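Local coordinates for Crov588 (Cafeteriavirus, PDB 6NYR), which is of unknown function but builds a circular leucine-rich-repeat solenoid from tandem FNIP repeats, a form that may serve as a binding scaffold, at residues N549-L561 against F570-S582. Sequence-based numbering, arbitrary orientation.
Sequences NQKIIENVLPNSL and FNQKITENVLPNS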
loop_
_atom_site.group_PDB
_atom_site.type_symbol
_atom_site.label_atom_id
_atom_site.label_comp_id
_atom_site.label_asym_id
_atom_site.label_seq_id
_atom_site.Cartn_x
_atom_site.Cartn_y
_atom_site.Cartn_z
ATOM N N ASN A 549 -32.040 -6.891 12.179
ATOM C CA ASN A 549 -32.454 -8.118 12.844
ATOM C C ASN A 549 -33.953 -8.357 12.642
ATOM O O ASN A 549 -34.734 -8.467 13.584
ATOM C CB ASN A 549 -32.119 -8.075 14.336
ATOM C CG ASN A 549 -32.290 -9.424 15.014
ATOM O OD1 ASN A 549 -32.216 -10.469 14.369
ATOM N ND2 ASN A 549 -32.532 -9.404 16.322
ATOM N N GLN A 550 -34.372 -8.434 11.384
ATOM C CA GLN A 550 -35.749 -8.753 11.038
ATOM C C GLN A 550 -35.811 -10.152 10.438
ATOM O O GLN A 550 -34.851 -10.625 9.822
ATOM C CB GLN A 550 -36.329 -7.741 10.046
ATOM C CG GLN A 550 -36.395 -6.337 10.589
ATOM C CD GLN A 550 -37.168 -6.250 11.887
ATOM O OE1 GLN A 550 -38.327 -6.659 11.966
ATOM N NE2 GLN A 550 -36.517 -5.735 12.924
ATOM N N LYS A 551 -36.946 -10.816 10.625
ATOM C CA LYS A 551 -37.117 -12.134 10.035
ATOM C C LYS A 551 -37.303 -11.998 8.530
ATOM O O LYS A 551 -38.016 -11.110 8.051
ATOM C CB LYS A 551 -38.313 -12.865 10.638
ATOM C CG LYS A 551 -38.311 -14.358 10.306
ATOM C CD LYS A 551 -39.623 -15.039 10.660
ATOM C CE LYS A 551 -39.435 -16.058 11.775
ATOM N NZ LYS A 551 -39.255 -15.384 13.095
ATOM N N ILE A 552 -36.650 -12.883 7.784
ATOM C CA ILE A 552 -36.776 -12.942 6.332
ATOM C C ILE A 552 -37.629 -14.156 5.997
ATOM O O ILE A 552 -37.312 -15.280 6.405
ATOM C CB ILE A 552 -35.406 -13.018 5.647
ATOM C CG1 ILE A 552 -34.617 -11.746 5.946
ATOM C CG2 ILE A 552 -35.573 -13.202 4.143
ATOM C CD1 ILE A 552 -33.126 -11.888 5.750
ATOM N N ILE A 553 -38.729 -13.924 5.283
ATOM C CA ILE A 553 -39.620 -15.008 4.893
ATOM C C ILE A 553 -39.388 -15.342 3.424
ATOM O O ILE A 553 -38.488 -14.789 2.780
ATOM C CB ILE A 553 -41.092 -14.641 5.145
ATOM C CG1 ILE A 553 -41.582 -13.627 4.110
ATOM C CG2 ILE A 553 -41.260 -14.079 6.549
ATOM C CD1 ILE A 553 -42.960 -13.060 4.412
ATOM N N GLU A 554 -40.206 -16.240 2.886
ATOM C CA GLU A 554 -40.013 -16.724 1.531
ATOM C C GLU A 554 -40.233 -15.626 0.498
ATOM O O GLU A 554 -41.024 -14.697 0.691
ATOM C CB GLU A 554 -40.959 -17.882 1.244
ATOM C CG GLU A 554 -40.753 -19.074 2.149
ATOM C CD GLU A 554 -41.676 -19.046 3.354
ATOM O OE1 GLU A 554 -41.822 -17.983 4.004
ATOM O OE2 GLU A 554 -42.265 -20.096 3.642
ATOM N N ASN A 555 -39.521 -15.761 -0.623
ATOM C CA ASN A 555 -39.692 -14.896 -1.786
ATOM C C ASN A 555 -39.343 -13.451 -1.466
ATOM O O ASN A 555 -39.899 -12.523 -2.055
ATOM C CB ASN A 555 -41.111 -15.003 -2.345
ATOM C CG ASN A 555 -41.473 -16.426 -2.727
ATOM O OD1 ASN A 555 -40.940 -16.979 -3.692
ATOM N ND2 ASN A 555 -42.380 -17.029 -1.968
ATOM N N VAL A 556 -38.419 -13.261 -0.533
ATOM C CA VAL A 556 -37.855 -11.951 -0.242
ATOM C C VAL A 556 -36.470 -11.798 -0.853
ATOM O O VAL A 556 -36.195 -10.821 -1.549
ATOM C CB VAL A 556 -37.820 -11.718 1.285
ATOM C CG1 VAL A 556 -37.101 -10.418 1.611
ATOM C CG2 VAL A 556 -39.231 -11.722 1.853
ATOM N N LEU A 557 -35.590 -12.770 -0.616
ATOM C CA LEU A 557 -34.252 -12.770 -1.203
ATOM C C LEU A 557 -34.336 -13.177 -2.670
ATOM O O LEU A 557 -34.927 -14.216 -2.987
ATOM C CB LEU A 557 -33.347 -13.725 -0.438
ATOM C CG LEU A 557 -33.110 -13.400 1.040
ATOM C CD1 LEU A 557 -32.291 -14.496 1.710
ATOM C CD2 LEU A 557 -32.433 -12.048 1.200
ATOM N N PRO A 558 -33.770 -12.395 -3.586
ATOM C CA PRO A 558 -33.994 -12.662 -5.010
ATOM C C PRO A 558 -33.255 -13.903 -5.490
ATOM O O PRO A 558 -32.280 -14.366 -4.891
ATOM C CB PRO A 558 -33.475 -11.397 -5.709
ATOM C CG PRO A 558 -32.554 -10.749 -4.735
ATOM C CD PRO A 558 -32.903 -11.223 -3.351
ATOM N N ASN A 559 -33.741 -14.438 -6.608
ATOM C CA ASN A 559 -33.217 -15.677 -7.167
ATOM C C ASN A 559 -31.899 -15.497 -7.900
ATOM O O ASN A 559 -31.374 -16.475 -8.441
ATOM C CB ASN A 559 -34.256 -16.292 -8.105
ATOM C CG ASN A 559 -35.350 -17.025 -7.355
ATOM O OD1 ASN A 559 -35.076 -17.951 -6.587
ATOM N ND2 ASN A 559 -36.596 -16.611 -7.561
ATOM N N SER A 560 -31.362 -14.279 -7.938
ATOM C CA SER A 560 -30.049 -14.005 -8.500
ATOM C C SER A 560 -28.945 -13.945 -7.452
ATOM O O SER A 560 -27.765 -13.901 -7.816
ATOM C CB SER A 560 -30.079 -12.673 -9.254
ATOM O OG SER A 560 -30.670 -11.668 -8.444
ATOM N N LEU A 561 -29.295 -13.947 -6.169
ATOM C CA LEU A 561 -28.332 -13.627 -5.126
ATOM C C LEU A 561 -27.292 -14.729 -4.980
ATOM O O LEU A 561 -27.628 -15.914 -4.900
ATOM C CB LEU A 561 -29.054 -13.413 -3.799
ATOM C CG LEU A 561 -28.320 -12.581 -2.751
ATOM C CD1 LEU A 561 -28.344 -11.105 -3.111
ATOM C CD2 LEU A 561 -28.921 -12.820 -1.373
ATOM N N PHE A 570 -27.969 -9.782 13.587
ATOM C CA PHE A 570 -28.986 -10.630 12.976
ATOM C C PHE A 570 -29.051 -11.970 13.710
ATOM O O PHE A 570 -28.038 -12.671 13.826
ATOM C CB PHE A 570 -28.709 -10.856 11.491
ATOM C CG PHE A 570 -29.660 -11.833 10.856
ATOM C CD1 PHE A 570 -30.916 -11.429 10.430
ATOM C CD2 PHE A 570 -29.309 -13.165 10.711
ATOM C CE1 PHE A 570 -31.798 -12.331 9.861
ATOM C CE2 PHE A 570 -30.188 -14.072 10.140
ATOM C CZ PHE A 570 -31.434 -13.652 9.714
ATOM N N ASN A 571 -30.232 -12.327 14.207
ATOM C CA ASN A 571 -30.405 -13.577 14.938
ATOM C C ASN A 571 -31.846 -14.070 14.807
ATOM O O ASN A 571 -32.583 -14.216 15.780
ATOM C CB ASN A 571 -30.011 -13.379 16.400
ATOM C CG ASN A 571 -29.948 -14.680 17.170
ATOM O OD1 ASN A 571 -29.687 -15.741 16.599
ATOM N ND2 ASN A 571 -30.194 -14.610 18.475
ATOM N N GLN A 572 -32.263 -14.352 13.576
ATOM C CA GLN A 572 -33.608 -14.829 13.298
ATOM C C GLN A 572 -33.577 -16.216 12.674
ATOM O O GLN A 572 -32.625 -16.584 11.979
ATOM C CB GLN A 572 -34.362 -13.878 12.354
ATOM C CG GLN A 572 -34.580 -12.485 12.907
ATOM C CD GLN A 572 -35.457 -12.483 14.145
ATOM O OE1 GLN A 572 -36.443 -13.218 14.226
ATOM N NE2 GLN A 572 -35.101 -11.648 15.115
ATOM N N LYS A 573 -34.641 -16.976 12.925
ATOM C CA LYS A 573 -34.783 -18.297 12.331
ATOM C C LYS A 573 -34.774 -18.192 10.810
ATOM O O LYS A 573 -35.335 -17.258 10.229
ATOM C CB LYS A 573 -36.099 -18.935 12.787
ATOM C CG LYS A 573 -36.080 -19.551 14.180
ATOM C CD LYS A 573 -37.496 -19.539 14.772
ATOM C CE LYS A 573 -37.773 -20.723 15.683
ATOM N NZ LYS A 573 -36.837 -20.762 16.842
ATOM N N ILE A 574 -34.114 -19.148 10.164
ATOM C CA ILE A 574 -34.150 -19.293 8.712
ATOM C C ILE A 574 -34.719 -20.673 8.413
ATOM O O ILE A 574 -34.161 -21.689 8.851
ATOM C CB ILE A 574 -32.765 -19.108 8.074
ATOM C CG1 ILE A 574 -32.203 -17.740 8.454
ATOM C CG2 ILE A 574 -32.861 -19.254 6.563
ATOM C CD1 ILE A 574 -30.757 -17.518 8.050
ATOM N N THR A 575 -35.840 -20.711 7.685
ATOM C CA THR A 575 -36.530 -21.959 7.404
ATOM C C THR A 575 -36.410 -22.321 5.919
ATOM O O THR A 575 -35.699 -21.653 5.151
ATOM C CB THR A 575 -37.996 -21.859 7.846
ATOM O OG1 THR A 575 -38.641 -23.125 7.647
ATOM C CG2 THR A 575 -38.736 -20.791 7.045
ATOM N N GLU A 576 -37.134 -23.364 5.505
ATOM C CA GLU A 576 -37.035 -23.847 4.139
ATOM C C GLU A 576 -37.402 -22.755 3.140
ATOM O O GLU A 576 -38.285 -21.926 3.380
ATOM C CB GLU A 576 -37.959 -25.050 3.918
ATOM C CG GLU A 576 -37.499 -26.362 4.532
ATOM C CD GLU A 576 -37.949 -26.537 5.968
ATOM O OE1 GLU A 576 -38.368 -25.539 6.593
ATOM O OE2 GLU A 576 -37.875 -27.675 6.477
ATOM N N ASN A 577 -36.710 -22.781 1.996
ATOM C CA ASN A 577 -37.102 -22.004 0.814
ATOM C C ASN A 577 -37.005 -20.498 1.057
ATOM O O ASN A 577 -37.686 -19.705 0.405
ATOM C CB ASN A 577 -38.518 -22.362 0.356
ATOM C CG ASN A 577 -38.663 -23.823 -0.014
ATOM O OD1 ASN A 577 -39.439 -24.559 0.602
ATOM N ND2 ASN A 577 -37.921 -24.251 -1.028
ATOM N N VAL A 578 -36.143 -20.093 1.983
ATOM C CA VAL A 578 -35.898 -18.676 2.255
ATOM C C VAL A 578 -34.612 -18.194 1.598
ATOM O O VAL A 578 -34.582 -17.130 0.977
ATOM C CB VAL A 578 -35.865 -18.431 3.783
ATOM C CG1 VAL A 578 -35.717 -16.946 4.091
ATOM C CG2 VAL A 578 -37.106 -19.006 4.445
ATOM N N LEU A 579 -33.541 -18.965 1.733
ATOM C CA LEU A 579 -32.302 -18.689 1.018
ATOM C C LEU A 579 -32.445 -19.127 -0.433
ATOM O O LEU A 579 -32.821 -20.275 -0.690
ATOM C CB LEU A 579 -31.135 -19.416 1.677
ATOM C CG LEU A 579 -30.805 -18.971 3.102
ATOM C CD1 LEU A 579 -29.846 -19.942 3.774
ATOM C CD2 LEU A 579 -30.217 -17.568 3.097
ATOM N N PRO A 580 -32.155 -18.257 -1.399
ATOM C CA PRO A 580 -32.318 -18.650 -2.804
ATOM C C PRO A 580 -31.307 -19.715 -3.197
ATOM O O PRO A 580 -30.211 -19.806 -2.638
ATOM C CB PRO A 580 -32.084 -17.345 -3.573
ATOM C CG PRO A 580 -31.188 -16.543 -2.674
ATOM C CD PRO A 580 -31.614 -16.889 -1.262
ATOM N N ASN A 581 -31.699 -20.537 -4.173
ATOM C CA ASN A 581 -30.846 -21.631 -4.623
ATOM C C ASN A 581 -29.604 -21.136 -5.350
ATOM O O ASN A 581 -28.645 -21.902 -5.509
ATOM C CB ASN A 581 -31.650 -22.564 -5.531
ATOM C CG ASN A 581 -32.488 -23.555 -4.751
ATOM O OD1 ASN A 581 -32.052 -24.081 -3.726
ATOM N ND2 ASN A 581 -33.704 -23.808 -5.226
ATOM N N SER A 582 -29.600 -19.876 -5.792
ATOM C CA SER A 582 -28.438 -19.305 -6.457
ATOM C C SER A 582 -27.277 -19.046 -5.510
ATOM O O SER A 582 -26.144 -18.875 -5.974
ATOM C CB SER A 582 -28.834 -17.993 -7.136
ATOM O OG SER A 582 -29.523 -17.151 -6.219
HETATM O O HOH W 1 -37.342 -17.965 7.739
HETATM O O HOH W 2 -36.520 -14.736 0.462
HETATM O O HOH W 3 -34.799 -19.984 -4.827
HETATM O O HOH W 4 -32.443 -19.074 -7.410
#
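The amide oxygen of N549 is gripped from both faces of its plane: N571 N donates to OD1 at 2.7 Å, and Q572 NE2 reaches the same OD1 at 3.2 Å. They stand on opposite sides of the carbonyl plane, 47° and 56° out of it. With CG anti to the backbone N (chi1 -169°), N549 turns its amide across to the next coil. N571 OD1 repeats the scheme, accepting from N593 and Q594, while N527 OD1 accepts from N549 N and Q550 NE2, an asparagine ladder across these coils. At the other end, S582 OG donates to L561 O at 2.6 Å, and S560 OG likewise bonds N537 O and L539 O.

Apolar packing fills the space between these ends. I552 CG2 meets V578 CG1 at 3.7 Å, L557 CB lies against P580 CD at 3.7 Å, and L557 CD1 touches L579 CD2. The F570 ring presents its edge to Q550 O, its CE1 3.5 Å away, and stacks with F566.

Without direct backbone hydrogen bonds between the segments, water mediates: one water donates to I552 O and K573 O and accepts from T575 N. These two FNIP coils are thus stitched outside their strands by side chains and water, N549 OD1 joining them through two donors.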